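Local coordinates for vitamin B12-binding protein (Vibrio cholerae O395, PDB 5YSC) that binds vitamin B12 (cyanocobalamin) in the periplasm and probably delivers it to the BtuC subunits of the BtuCD ABC importer, at residues Ser50-Gln55 against Thr251-Asp256; Arg139-Asp144 against Ala257-Cys262; Tyr157-Ser162 against Asp245-Pro250; Asn186-Ser191 against Pro196-Glu201. All coordinates share one frame; numbering follows the deposited sequence.

Interaction 1. Residues Ser50-Gln55 against Thr251-Asp256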
loop_
_atom_site.group_PDB
_atom_site.type_symbol
_atom_site.label_atom_id
_atom_site.label_comp_id
_atom_site.label_asym_id
_atom_site.label_seq_id
_atom_site.Cartn_x
_atom_site.Cartn_y
_atom_site.Cartn_z
ATOM N N SER A 50 3.505 7.779 -9.236
ATOM C CA SER A 50 3.884 6.549 -9.937
ATOM C C SER A 50 5.355 6.693 -10.284
ATOM O O SER A 50 5.731 7.058 -11.400
ATOM C CB SER A 50 3.034 6.312 -11.180
ATOM O OG SER A 50 1.701 5.974 -10.863
ATOM N N ASP A 51 6.200 6.418 -9.291
ATOM C CA ASP A 51 7.650 6.603 -9.415
ATOM C C ASP A 51 8.425 5.299 -9.361
ATOM O O ASP A 51 9.658 5.320 -9.168
ATOM C CB ASP A 51 8.148 7.529 -8.327
ATOM C CG ASP A 51 7.832 7.030 -6.926
ATOM O OD1 ASP A 51 7.404 5.856 -6.718
ATOM O OD2 ASP A 51 8.051 7.848 -6.008
ATOM N N TYR A 52 7.741 4.161 -9.505
ATOM C CA TYR A 52 8.382 2.889 -9.449
ATOM C C TYR A 52 7.717 1.912 -10.414
ATOM O O TYR A 52 6.478 1.811 -10.413
ATOM C CB TYR A 52 8.375 2.269 -8.063
ATOM C CG TYR A 52 9.382 1.157 -8.003
ATOM C CD1 TYR A 52 10.703 1.430 -7.723
ATOM C CD2 TYR A 52 9.039 -0.146 -8.344
ATOM C CE1 TYR A 52 11.648 0.442 -7.745
ATOM C CE2 TYR A 52 10.011 -1.176 -8.354
ATOM C CZ TYR A 52 11.314 -0.852 -8.062
ATOM O OH TYR A 52 12.275 -1.868 -8.079
ATOM N N PRO A 53 8.476 1.163 -11.193
ATOM C CA PRO A 53 9.925 1.289 -11.439
ATOM C C PRO A 53 10.226 2.704 -11.907
ATOM O O PRO A 53 9.346 3.412 -12.401
ATOM C CB PRO A 53 10.176 0.279 -12.552
ATOM C CG PRO A 53 9.104 -0.722 -12.450
ATOM C CD PRO A 53 7.887 0.112 -12.045
ATOM N N PRO A 54 11.447 3.197 -11.693
ATOM C CA PRO A 54 11.653 4.636 -11.870
ATOM C C PRO A 54 11.394 5.172 -13.272
ATOM O O PRO A 54 11.088 6.354 -13.394
ATOM C CB PRO A 54 13.123 4.833 -11.437
ATOM C CG PRO A 54 13.366 3.662 -10.467
ATOM C CD PRO A 54 12.582 2.521 -11.040
ATOM N N GLN A 55 11.515 4.365 -14.327
ATOM C CA GLN A 55 11.228 4.854 -15.674
ATOM C C GLN A 55 9.792 5.383 -15.773
ATOM O O GLN A 55 9.473 6.132 -16.696
ATOM C CB GLN A 55 11.452 3.754 -16.719
ATOM C CG GLN A 55 10.605 2.540 -16.578
ATOM C CD GLN A 55 11.220 1.316 -17.246
ATOM O OE1 GLN A 55 11.475 0.296 -16.590
ATOM N NE2 GLN A 55 11.472 1.417 -18.554
ATOM N N THR A 251 2.091 -4.108 -3.684
ATOM C CA THR A 251 2.965 -4.355 -4.820
ATOM C C THR A 251 3.886 -5.505 -4.449
ATOM O O THR A 251 3.884 -5.962 -3.303
ATOM C CB THR A 251 3.870 -3.166 -5.153
ATOM O OG1 THR A 251 4.835 -3.088 -4.104
ATOM C CG2 THR A 251 3.111 -1.855 -5.155
ATOM N N PRO A 252 4.705 -5.981 -5.375
ATOM C CA PRO A 252 5.760 -6.930 -4.965
ATOM C C PRO A 252 6.649 -6.420 -3.856
ATOM O O PRO A 252 7.105 -7.237 -3.032
ATOM C CB PRO A 252 6.542 -7.128 -6.266
ATOM C CG PRO A 252 5.445 -6.919 -7.339
ATOM C CD PRO A 252 4.703 -5.753 -6.819
ATOM N N ARG A 253 6.899 -5.099 -3.790
ATOM C CA ARG A 253 7.743 -4.583 -2.731
ATOM C C ARG A 253 7.065 -4.646 -1.370
ATOM O O ARG A 253 7.732 -4.502 -0.345
ATOM C CB ARG A 253 8.215 -3.171 -3.097
ATOM C CG ARG A 253 8.945 -3.117 -4.396
ATOM C CD ARG A 253 9.726 -1.836 -4.558
ATOM N NE ARG A 253 8.848 -0.692 -4.733
ATOM C CZ ARG A 253 9.160 0.581 -4.528
ATOM N NH1 ARG A 253 10.337 0.935 -4.024
ATOM N NH2 ARG A 253 8.238 1.529 -4.777
ATOM N N THR A 254 5.759 -4.883 -1.309
ATOM C CA THR A 254 5.138 -5.071 -0.007
ATOM C C THR A 254 5.752 -6.247 0.734
ATOM O O THR A 254 5.775 -6.240 1.951
ATOM C CB THR A 254 3.622 -5.239 -0.163
ATOM O OG1 THR A 254 3.114 -4.151 -0.959
ATOM C CG2 THR A 254 2.894 -5.254 1.188
ATOM N N LEU A 255 6.329 -7.226 0.037
ATOM C CA LEU A 255 6.981 -8.282 0.797
ATOM C C LEU A 255 8.243 -7.790 1.512
ATOM O O LEU A 255 8.578 -8.335 2.564
ATOM C CB LEU A 255 7.268 -9.463 -0.108
ATOM C CG LEU A 255 5.973 -10.041 -0.687
ATOM C CD1 LEU A 255 6.318 -11.298 -1.503
ATOM C CD2 LEU A 255 4.890 -10.336 0.343
ATOM N N ASP A 256 8.898 -6.712 1.037
ATOM C CA ASP A 256 9.919 -6.071 1.868
ATOM C C ASP A 256 9.299 -5.338 3.058
ATOM O O ASP A 256 9.871 -5.307 4.145
ATOM C CB ASP A 256 10.773 -5.090 1.050
ATOM C CG ASP A 256 11.800 -5.802 0.149
ATOM O OD1 ASP A 256 12.258 -6.909 0.507
ATOM O OD2 ASP A 256 12.123 -5.297 -0.920
HETATM O O HOH W 1 8.903 4.321 -5.022
#
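A cation-pi stack of Tyr-52 with Arg-253 ties a loop of the first lobe to the turn that opens helix 254-267. The guanidinium lies nearly flat on the phenol ring, the planes 12° apart, with Arg-253 CZ 3.7 Å from the centroid of the Tyr-52 ring. The overlap is displaced toward the CB side of the ring: Arg-253 NH2 reaches Tyr-52 CB at 3.4 Å, while Arg-253 CD covers the phenol end as a CH-pi donor. A bend at chi3 (-70°) folds the guanidinium over the ring face. Stacking engages the pi face of the cation and keeps its N-H edge available. There, Arg-253 NH2 makes a salt bridge to Glu-32 of helix 28-36 and donates a hydrogen bond to a water at 2.9 Å, and the water donates in turn to Asp-51 OD1. That carboxylate oxygen also pairs with Arg-249, so opposite charges border the stack. Behind Arg-253 the helix start is fixed by hydroxyls: Thr-251 N donates to Thr-254 OG1 at 2.9 Å, nearly straight at 165°. Thr-251 OG1 takes a weak capping bond from Arg-253 N. Threonine suits both places as an acceptor. Thr-251 and Thr-254 form a capping box at the helix start.

Interaction 2. Residues Arg139-Asp144 against Ala257-Cys262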
loop_
_atom_site.group_PDB
_atom_site.type_symbol
_atom_site.label_atom_id
_atom_site.label_comp_id
_atom_site.label_asym_id
_atom_site.label_seq_id
_atom_site.Cartn_x
_atom_site.Cartn_y
_atom_site.Cartn_z
ATOM N N ARG A 139 3.825 -15.380 -4.644
ATOM C CA ARG A 139 3.140 -16.346 -3.802
ATOM C C ARG A 139 4.126 -17.190 -3.004
ATOM O O ARG A 139 3.905 -17.477 -1.818
ATOM C CB ARG A 139 2.248 -17.228 -4.676
ATOM C CG ARG A 139 1.061 -16.459 -5.255
ATOM C CD ARG A 139 -0.064 -17.368 -5.782
ATOM N NE ARG A 139 -1.245 -16.581 -6.170
ATOM C CZ ARG A 139 -1.621 -16.323 -7.419
ATOM N NH1 ARG A 139 -0.956 -16.818 -8.455
ATOM N NH2 ARG A 139 -2.714 -15.595 -7.635
ATOM N N GLN A 140 5.213 -17.608 -3.644
ATOM C CA GLN A 140 6.179 -18.434 -2.934
ATOM C C GLN A 140 6.871 -17.638 -1.837
ATOM O O GLN A 140 6.972 -18.101 -0.698
ATOM C CB GLN A 140 7.202 -19.025 -3.902
ATOM C CG GLN A 140 8.134 -20.023 -3.195
ATOM C CD GLN A 140 7.351 -21.101 -2.460
ATOM O OE1 GLN A 140 7.626 -21.419 -1.285
ATOM N NE2 GLN A 140 6.336 -21.642 -3.137
ATOM N N ARG A 141 7.293 -16.403 -2.128
ATOM C CA ARG A 141 7.922 -15.602 -1.075
ATOM C C ARG A 141 6.929 -15.297 0.041
ATOM O O ARG A 141 7.288 -15.286 1.220
ATOM C CB ARG A 141 8.503 -14.307 -1.653
ATOM C CG ARG A 141 9.248 -13.485 -0.614
ATOM C CD ARG A 141 9.907 -12.263 -1.205
ATOM N NE ARG A 141 10.541 -11.471 -0.142
ATOM C CZ ARG A 141 10.856 -10.175 -0.238
ATOM N NH1 ARG A 141 10.599 -9.477 -1.334
ATOM N NH2 ARG A 141 11.397 -9.549 0.781
ATOM N N LEU A 142 5.657 -15.064 -0.303
ATOM C CA LEU A 142 4.671 -14.802 0.727
ATOM C C LEU A 142 4.515 -16.014 1.624
ATOM O O LEU A 142 4.381 -15.879 2.841
ATOM C CB LEU A 142 3.320 -14.426 0.102
ATOM C CG LEU A 142 2.153 -14.227 1.081
ATOM C CD1 LEU A 142 2.400 -13.185 2.123
ATOM C CD2 LEU A 142 0.914 -13.814 0.297
ATOM N N GLN A 143 4.551 -17.199 1.018
ATOM C CA GLN A 143 4.527 -18.443 1.778
ATOM C C GLN A 143 5.745 -18.538 2.686
ATOM O O GLN A 143 5.636 -18.896 3.866
ATOM C CB GLN A 143 4.479 -19.622 0.813
ATOM C CG GLN A 143 4.655 -20.993 1.437
ATOM C CD GLN A 143 3.611 -21.320 2.476
ATOM O OE1 GLN A 143 2.481 -20.820 2.437
ATOM N NE2 GLN A 143 3.985 -22.175 3.423
ATOM N N ASP A 144 6.915 -18.216 2.146
ATOM C CA ASP A 144 8.118 -18.252 2.965
ATOM C C ASP A 144 7.987 -17.316 4.154
ATOM O O ASP A 144 8.333 -17.677 5.283
ATOM C CB ASP A 144 9.337 -17.877 2.122
ATOM C CG ASP A 144 9.671 -18.906 1.057
ATOM O OD1 ASP A 144 9.246 -20.078 1.190
ATOM O OD2 ASP A 144 10.347 -18.528 0.071
ATOM N N ALA A 257 8.118 -4.750 2.897
ATOM C CA ALA A 257 7.444 -4.220 4.068
ATOM C C ALA A 257 7.082 -5.319 5.060
ATOM O O ALA A 257 7.145 -5.096 6.269
ATOM C CB ALA A 257 6.174 -3.471 3.677
ATOM N N VAL A 258 6.608 -6.472 4.572
ATOM C CA VAL A 258 6.362 -7.604 5.461
ATOM C C VAL A 258 7.615 -7.935 6.248
ATOM O O VAL A 258 7.584 -8.059 7.472
ATOM C CB VAL A 258 5.844 -8.813 4.679
ATOM C CG1 VAL A 258 5.859 -10.055 5.550
ATOM C CG2 VAL A 258 4.411 -8.525 4.195
ATOM N N GLU A 259 8.738 -8.077 5.572
ATOM C CA GLU A 259 9.983 -8.353 6.295
ATOM C C GLU A 259 10.280 -7.259 7.329
ATOM O O GLU A 259 10.684 -7.548 8.470
ATOM C CB GLU A 259 11.119 -8.524 5.259
ATOM C CG GLU A 259 12.123 -9.547 5.578
ATOM C CD GLU A 259 13.107 -9.761 4.438
ATOM O OE1 GLU A 259 12.711 -10.348 3.392
ATOM O OE2 GLU A 259 14.286 -9.357 4.615
ATOM N N GLN A 260 10.137 -5.988 6.948
ATOM C CA GLN A 260 10.510 -4.891 7.846
ATOM C C GLN A 260 9.608 -4.879 9.068
ATOM O O GLN A 260 10.078 -4.811 10.211
ATOM C CB GLN A 260 10.426 -3.545 7.102
ATOM C CG GLN A 260 10.920 -2.358 7.917
ATOM C CD GLN A 260 10.830 -1.053 7.189
ATOM O OE1 GLN A 260 9.820 -0.725 6.570
ATOM N NE2 GLN A 260 11.898 -0.277 7.278
ATOM N N VAL A 261 8.294 -4.935 8.827
ATOM C CA VAL A 261 7.320 -4.933 9.907
ATOM C C VAL A 261 7.525 -6.125 10.822
ATOM O O VAL A 261 7.589 -5.978 12.051
ATOM C CB VAL A 261 5.884 -4.921 9.338
ATOM C CG1 VAL A 261 4.841 -5.274 10.430
ATOM C CG2 VAL A 261 5.645 -3.565 8.782
ATOM N N CYS A 262 7.625 -7.316 10.223
ATOM C CA CYS A 262 7.741 -8.563 10.971
ATOM C C CYS A 262 9.035 -8.629 11.768
ATOM O O CYS A 262 9.056 -9.138 12.901
ATOM C CB CYS A 262 7.669 -9.729 10.012
ATOM S SG CYS A 262 6.048 -10.305 9.539
HETATM O O HOH W 2 11.706 -12.945 2.428
#
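Arg-141 lays the edge of its guanidinium against one carboxylate oxygen of Glu-259, the two side chains crossing at about a right angle. Arg-141 NH2 donates to Glu-259 OE1 at 3.0 Å, a salt bridge with an N-H...O angle of 151°. The oxygen sits almost in the guanidinium plane. Only OE1 is engaged directly, by NH2 alone, so the pairing is monodentate; the donor comes from above the carboxylate plane, 43° out of it. A water closes a second path: it accepts from Arg-141 NE at 3.2 Å and donates to Glu-259 OE1 at 2.9 Å. Both routes converge on the same oxygen. Arg-141 belongs to helix 128-148, the long helix that spans the two lobes in periplasmic proteins of this class, and Glu-259 to the neighbouring helix 254-267. With CG anti to the backbone N (chi1 -176°) and the chain extended, the arginine crosses the gap between the helices near the surface, a span suited to its long chain. Its NH2 is shared: the stronger partner is Asp-256 OD1, one turn before Glu-259, so two acids probably stabilise the one cation. At the far end of 257-262, Cys-262 forms a disulfide with Cys-182, just past helix 176-181.

Interaction 3. Residues Tyr157-Ser162 against Asp245-Pro250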
loop_
_atom_site.group_PDB
_atom_site.type_symbol
_atom_site.label_atom_id
_atom_site.label_comp_id
_atom_site.label_asym_id
_atom_site.label_seq_id
_atom_site.Cartn_x
_atom_site.Cartn_y
_atom_site.Cartn_z
ATOM N N TYR A 157 0.246 -2.390 18.141
ATOM C CA TYR A 157 0.988 -1.324 17.488
ATOM C C TYR A 157 0.083 -0.137 17.144
ATOM O O TYR A 157 -1.138 -0.245 16.993
ATOM C CB TYR A 157 1.698 -1.840 16.207
ATOM C CG TYR A 157 0.752 -2.090 15.073
ATOM C CD1 TYR A 157 0.123 -3.323 14.928
ATOM C CD2 TYR A 157 0.442 -1.070 14.166
ATOM C CE1 TYR A 157 -0.781 -3.547 13.901
ATOM C CE2 TYR A 157 -0.466 -1.275 13.157
ATOM C CZ TYR A 157 -1.063 -2.536 13.027
ATOM O OH TYR A 157 -1.987 -2.787 12.047
ATOM N N PHE A 158 0.733 1.011 17.031
ATOM C CA PHE A 158 0.192 2.214 16.436
ATOM C C PHE A 158 0.988 2.511 15.174
ATOM O O PHE A 158 2.219 2.559 15.239
ATOM C CB PHE A 158 0.318 3.342 17.447
ATOM C CG PHE A 158 -0.026 4.687 16.908
ATOM C CD1 PHE A 158 -1.211 4.891 16.215
ATOM C CD2 PHE A 158 0.828 5.764 17.099
ATOM C CE1 PHE A 158 -1.539 6.145 15.735
ATOM C CE2 PHE A 158 0.520 7.000 16.594
ATOM C CZ PHE A 158 -0.669 7.190 15.901
ATOM N N TYR A 159 0.308 2.702 14.029
ATOM C CA TYR A 159 0.974 3.147 12.798
ATOM C C TYR A 159 0.452 4.499 12.362
ATOM O O TYR A 159 -0.719 4.630 11.971
ATOM C CB TYR A 159 0.802 2.144 11.652
ATOM C CG TYR A 159 1.419 2.644 10.346
ATOM C CD1 TYR A 159 2.693 3.185 10.317
ATOM C CD2 TYR A 159 0.713 2.591 9.168
ATOM C CE1 TYR A 159 3.251 3.654 9.141
ATOM C CE2 TYR A 159 1.254 3.037 7.974
ATOM C CZ TYR A 159 2.513 3.579 7.969
ATOM O OH TYR A 159 3.049 4.036 6.790
ATOM N N GLN A 160 1.349 5.469 12.403
ATOM C CA GLN A 160 1.113 6.853 12.049
ATOM C C GLN A 160 1.406 7.122 10.565
ATOM O O GLN A 160 2.531 6.916 10.105
ATOM C CB GLN A 160 2.055 7.672 12.934
ATOM C CG GLN A 160 1.670 9.040 13.132
ATOM C CD GLN A 160 2.497 9.666 14.211
ATOM O OE1 GLN A 160 3.412 9.039 14.792
ATOM N NE2 GLN A 160 2.173 10.900 14.514
ATOM N N LEU A 161 0.416 7.630 9.832
ATOM C CA LEU A 161 0.634 8.090 8.462
ATOM C C LEU A 161 1.184 9.514 8.382
ATOM O O LEU A 161 1.773 9.890 7.359
ATOM C CB LEU A 161 -0.677 8.030 7.681
ATOM C CG LEU A 161 -1.244 6.657 7.396
ATOM C CD1 LEU A 161 -2.549 6.845 6.678
ATOM C CD2 LEU A 161 -0.295 5.833 6.506
ATOM N N SER A 162 0.987 10.313 9.424
ATOM C CA SER A 162 1.477 11.681 9.483
ATOM C C SER A 162 1.561 12.076 10.948
ATOM O O SER A 162 0.915 11.473 11.802
ATOM C CB SER A 162 0.570 12.643 8.716
ATOM O OG SER A 162 -0.800 12.399 9.010
ATOM N N ASP A 245 6.633 3.534 0.842
ATOM C CA ASP A 245 6.449 3.042 -0.526
ATOM C C ASP A 245 6.155 1.546 -0.537
ATOM O O ASP A 245 5.294 1.068 -1.284
ATOM C CB ASP A 245 7.692 3.343 -1.364
ATOM C CG ASP A 245 7.903 4.827 -1.668
ATOM O OD1 ASP A 245 7.072 5.685 -1.272
ATOM O OD2 ASP A 245 8.982 5.127 -2.302
ATOM N N TRP A 246 6.865 0.783 0.282
ATOM C CA TRP A 246 6.654 -0.658 0.312
ATOM C C TRP A 246 5.332 -0.999 0.960
ATOM O O TRP A 246 4.668 -1.970 0.573
ATOM C CB TRP A 246 7.758 -1.343 1.125
ATOM C CG TRP A 246 9.161 -1.169 0.642
ATOM C CD1 TRP A 246 9.605 -0.757 -0.599
ATOM C CD2 TRP A 246 10.323 -1.428 1.415
ATOM N NE1 TRP A 246 10.987 -0.739 -0.614
ATOM C CE2 TRP A 246 11.444 -1.124 0.615
ATOM C CE3 TRP A 246 10.528 -1.857 2.719
ATOM C CZ2 TRP A 246 12.727 -1.285 1.062
ATOM C CZ3 TRP A 246 11.824 -1.987 3.191
ATOM C CH2 TRP A 246 12.910 -1.683 2.372
ATOM N N LEU A 247 5.020 -0.265 2.018
ATOM C CA LEU A 247 3.964 -0.622 2.944
ATOM C C LEU A 247 2.605 -0.189 2.436
ATOM O O LEU A 247 1.666 -0.983 2.410
ATOM C CB LEU A 247 4.266 0.025 4.289
ATOM C CG LEU A 247 3.199 -0.247 5.344
ATOM C CD1 LEU A 247 3.078 -1.719 5.749
ATOM C CD2 LEU A 247 3.469 0.650 6.510
ATOM N N ASN A 248 2.511 1.045 1.989
ATOM C CA ASN A 248 1.219 1.652 1.727
ATOM C C ASN A 248 0.741 1.474 0.295
ATOM O O ASN A 248 -0.418 1.823 -0.007
ATOM C CB ASN A 248 1.287 3.117 2.121
ATOM C CG ASN A 248 1.459 3.272 3.634
ATOM O OD1 ASN A 248 1.005 2.421 4.389
ATOM N ND2 ASN A 248 2.082 4.334 4.065
ATOM N N ARG A 249 1.574 0.918 -0.582
ATOM C CA ARG A 249 1.184 0.458 -1.902
ATOM C C ARG A 249 1.186 -1.055 -1.943
ATOM O O ARG A 249 2.229 -1.653 -1.660
ATOM C CB ARG A 249 2.157 0.956 -2.989
ATOM C CG ARG A 249 2.523 2.384 -2.977
ATOM C CD ARG A 249 3.645 2.637 -3.946
ATOM N NE ARG A 249 4.159 3.972 -3.822
ATOM C CZ ARG A 249 5.008 4.501 -4.695
ATOM N NH1 ARG A 249 5.392 3.791 -5.748
ATOM N NH2 ARG A 249 5.434 5.750 -4.537
ATOM N N PRO A 250 0.143 -1.709 -2.388
ATOM C CA PRO A 250 0.190 -3.169 -2.504
ATOM C C PRO A 250 0.829 -3.643 -3.798
ATOM O O PRO A 250 0.243 -3.526 -4.883
ATOM C CB PRO A 250 -1.291 -3.578 -2.438
ATOM C CG PRO A 250 -2.008 -2.390 -1.971
ATOM C CD PRO A 250 -1.237 -1.200 -2.386
#
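Leu-247 and Asn-248, of the short helix 244-248, meet Tyr-159 of strand 155-159 and Leu-161 just beyond it, beside the cyanocobalamin cleft. The strand is part of a four-stranded parallel sheet in the second lobe of the two-lobed binding-protein fold. The helix segment begins with Asp-245, whose OD1 hydrogen-bonds to N40 of the bound cyanocobalamin; a carboxylate oxygen suits this place as the acceptor for a ligand N-H. At Leu-247 the contact with the strand starts: its CD2 methyl comes within 3.4 Å of Tyr-159 CZ, approaching the ring obliquely and touching the phenol end. A branched apolar residue fits here, since it covers the ring carbons within a buried contact. Asn-248 supplies the polar half. Its ND2 lies at the ring edge, near the ring plane, and donates to Tyr-159 OH at 2.9 Å with an N-H...O angle of 152°; the amide is turned 38° from the ring. Tyr-159 reaches this donor because a chi1 of 176° swings the ring away from its own backbone N and out toward the helix. Leucine and asparagine thus satisfy the two characters of one tyrosine. Leu-161 CD2 packs against Asn-248 ND2 at 3.7 Å, and both residues belong to the ligand pocket. Beyond them Arg-249 NH1 makes a salt bridge to Glu-32, while Arg-249 NE hydrogen-bonds to cyanocobalamin O39.

Interaction 4. Residues Asn186-Ser191 against Pro196-Glu201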
loop_
_atom_site.group_PDB
_atom_site.type_symbol
_atom_site.label_atom_id
_atom_site.label_comp_id
_atom_site.label_asym_id
_atom_site.label_seq_id
_atom_site.Cartn_x
_atom_site.Cartn_y
_atom_site.Cartn_z
ATOM N N ASN A 186 -3.713 -3.753 15.595
ATOM C CA ASN A 186 -3.875 -2.313 15.482
ATOM C C ASN A 186 -4.682 -1.767 16.648
ATOM O O ASN A 186 -5.810 -2.205 16.864
ATOM C CB ASN A 186 -4.569 -2.000 14.156
ATOM C CG ASN A 186 -4.853 -0.543 13.970
ATOM O OD1 ASN A 186 -4.288 0.319 14.641
ATOM N ND2 ASN A 186 -5.718 -0.247 13.012
ATOM N N ILE A 187 -4.133 -0.783 17.372
ATOM C CA ILE A 187 -4.830 -0.230 18.545
ATOM C C ILE A 187 -6.073 0.540 18.138
ATOM O O ILE A 187 -6.968 0.769 18.964
ATOM C CB ILE A 187 -3.926 0.698 19.392
ATOM C CG1 ILE A 187 -3.338 1.846 18.551
ATOM C CG2 ILE A 187 -2.824 -0.101 20.085
ATOM C CD1 ILE A 187 -2.715 2.992 19.402
ATOM N N PHE A 188 -6.148 0.988 16.891
ATOM C CA PHE A 188 -7.294 1.753 16.422
ATOM C C PHE A 188 -8.169 0.945 15.470
ATOM O O PHE A 188 -8.946 1.519 14.704
ATOM C CB PHE A 188 -6.813 3.048 15.779
ATOM C CG PHE A 188 -6.363 4.087 16.776
ATOM C CD1 PHE A 188 -7.304 4.747 17.563
ATOM C CD2 PHE A 188 -5.025 4.406 16.935
ATOM C CE1 PHE A 188 -6.915 5.715 18.495
ATOM C CE2 PHE A 188 -4.615 5.369 17.856
ATOM C CZ PHE A 188 -5.559 6.031 18.641
ATOM N N ALA A 189 -8.097 -0.377 15.550
ATOM C CA ALA A 189 -8.817 -1.222 14.613
ATOM C C ALA A 189 -10.299 -0.889 14.613
ATOM O O ALA A 189 -10.925 -0.782 13.554
ATOM C CB ALA A 189 -8.615 -2.688 14.972
ATOM N N ASP A 190 -10.870 -0.728 15.804
ATOM C CA ASP A 190 -12.308 -0.461 15.951
ATOM C C ASP A 190 -12.560 1.043 15.966
ATOM O O ASP A 190 -12.899 1.635 16.985
ATOM C CB ASP A 190 -12.841 -1.104 17.226
ATOM C CG ASP A 190 -12.631 -2.598 17.253
ATOM O OD1 ASP A 190 -12.654 -3.205 16.151
ATOM O OD2 ASP A 190 -12.436 -3.152 18.370
ATOM N N SER A 191 -12.388 1.661 14.799
ATOM C CA SER A 191 -12.751 3.052 14.585
ATOM C C SER A 191 -13.920 3.139 13.609
ATOM O O SER A 191 -14.197 2.219 12.828
ATOM C CB SER A 191 -11.579 3.883 14.044
ATOM O OG SER A 191 -10.450 3.795 14.893
ATOM N N PRO A 196 -8.857 7.145 10.449
ATOM C CA PRO A 196 -9.258 8.188 11.390
ATOM C C PRO A 196 -8.147 9.148 11.733
ATOM O O PRO A 196 -6.968 8.792 11.818
ATOM C CB PRO A 196 -9.672 7.398 12.629
ATOM C CG PRO A 196 -8.931 6.148 12.543
ATOM C CD PRO A 196 -8.752 5.836 11.096
ATOM N N GLN A 197 -8.547 10.384 11.990
ATOM C CA GLN A 197 -7.683 11.353 12.622
ATOM C C GLN A 197 -7.805 11.122 14.125
ATOM O O GLN A 197 -8.904 10.954 14.637
ATOM C CB GLN A 197 -8.121 12.766 12.256
ATOM C CG GLN A 197 -7.159 13.839 12.688
ATOM C CD GLN A 197 -7.605 15.214 12.258
ATOM O OE1 GLN A 197 -8.066 15.405 11.137
ATOM N NE2 GLN A 197 -7.472 16.179 13.152
ATOM N N VAL A 198 -6.676 11.089 14.820
ATOM C CA VAL A 198 -6.654 10.786 16.245
ATOM C C VAL A 198 -5.848 11.853 16.976
ATOM O O VAL A 198 -4.927 12.453 16.423
ATOM C CB VAL A 198 -6.070 9.379 16.537
ATOM C CG1 VAL A 198 -6.929 8.277 15.895
ATOM C CG2 VAL A 198 -4.589 9.301 16.082
ATOM N N SER A 199 -6.198 12.082 18.238
ATOM C CA SER A 199 -5.499 13.046 19.070
ATOM C C SER A 199 -4.326 12.385 19.790
ATOM O O SER A 199 -4.288 11.168 19.980
ATOM C CB SER A 199 -6.459 13.642 20.104
ATOM O OG SER A 199 -6.697 12.701 21.137
ATOM N N ILE A 200 -3.377 13.222 20.228
ATOM C CA ILE A 200 -2.274 12.737 21.052
ATOM C C ILE A 200 -2.813 11.925 22.215
ATOM O O ILE A 200 -2.315 10.838 22.521
ATOM C CB ILE A 200 -1.413 13.908 21.556
ATOM C CG1 ILE A 200 -0.487 14.404 20.448
ATOM C CG2 ILE A 200 -0.599 13.472 22.793
ATOM C CD1 ILE A 200 0.505 15.498 20.872
ATOM N N GLU A 201 -3.823 12.467 22.903
ATOM C CA GLU A 201 -4.394 11.802 24.071
ATOM C C GLU A 201 -4.915 10.414 23.717
ATOM O O GLU A 201 -4.701 9.449 24.462
ATOM C CB GLU A 201 -5.523 12.665 24.654
ATOM C CG GLU A 201 -5.086 13.930 25.411
ATOM C CD GLU A 201 -4.224 14.884 24.594
ATOM O OE1 GLU A 201 -3.271 15.468 25.176
ATOM O OE2 GLU A 201 -4.499 15.054 23.381
#
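An Asx turn at the end of strand 184-186 carries Phe-188 against Val-198 of the weakly bonded strand 197-198, which leads into helix 200-206. The valine sets one methyl on the ring: Val-198 CG1 lies 3.8 Å from the centroid of the Phe-188 ring, 18° off its normal, a CH-pi contact over one face that leans toward CE1 and CZ. The flat ring offers a broad apolar surface and the beta-branched residue presses a methyl onto it in this buried place. The backbone of Phe-188 is held from both ends. Asn-186 OD1 accepts from Phe-188 N at 3.0 Å, with the donor well above the carbonyl plane, 72° out of it; asparagine is favoured here because its short side chain can reach the N-H two residues on. The Ser-191 hydroxyl donates to Phe-188 O at 2.7 Å, and this directs OG so that it also rests against Pro-196 CG at 3.7 Å. The proline offers a rigid apolar ring to this packing, and its backbone also hydrogen-bonds to Thr-168. Past Val-198, Ser-199 is the N-cap of helix 200-206, where Glu-201 is predicted to be important for BtuC binding. Val-203 of that helix touches both Phe-188 and Val-198, strand 197-198 pairs antiparallel with strand 166-167, and Ile-187 makes a backbone hydrogen bond with Tyr-157 of strand 155-159.

The four contacts run from the junction of the lobes (interactions 1 and 2) into the second lobe (3 and 4). Centres of interactions 1, 2 and 3 lie about 14 to 15 Å from one another; interaction 4 is about 14 Å from interaction 3 but about 28 Å from interaction 1. The second segments of interactions 3, 1 and 2 run on consecutively, 245-250, 251-256 and 257-262, through helix 244-248 into helix 254-267. The first segments come much earlier, and both segments of interaction 4 fall between 162 and 245. One late stretch of chain thus touches the first lobe, helix 128-148 and the second-lobe sheet, with only interaction 3 holding residues of the cyanocobalamin pocket.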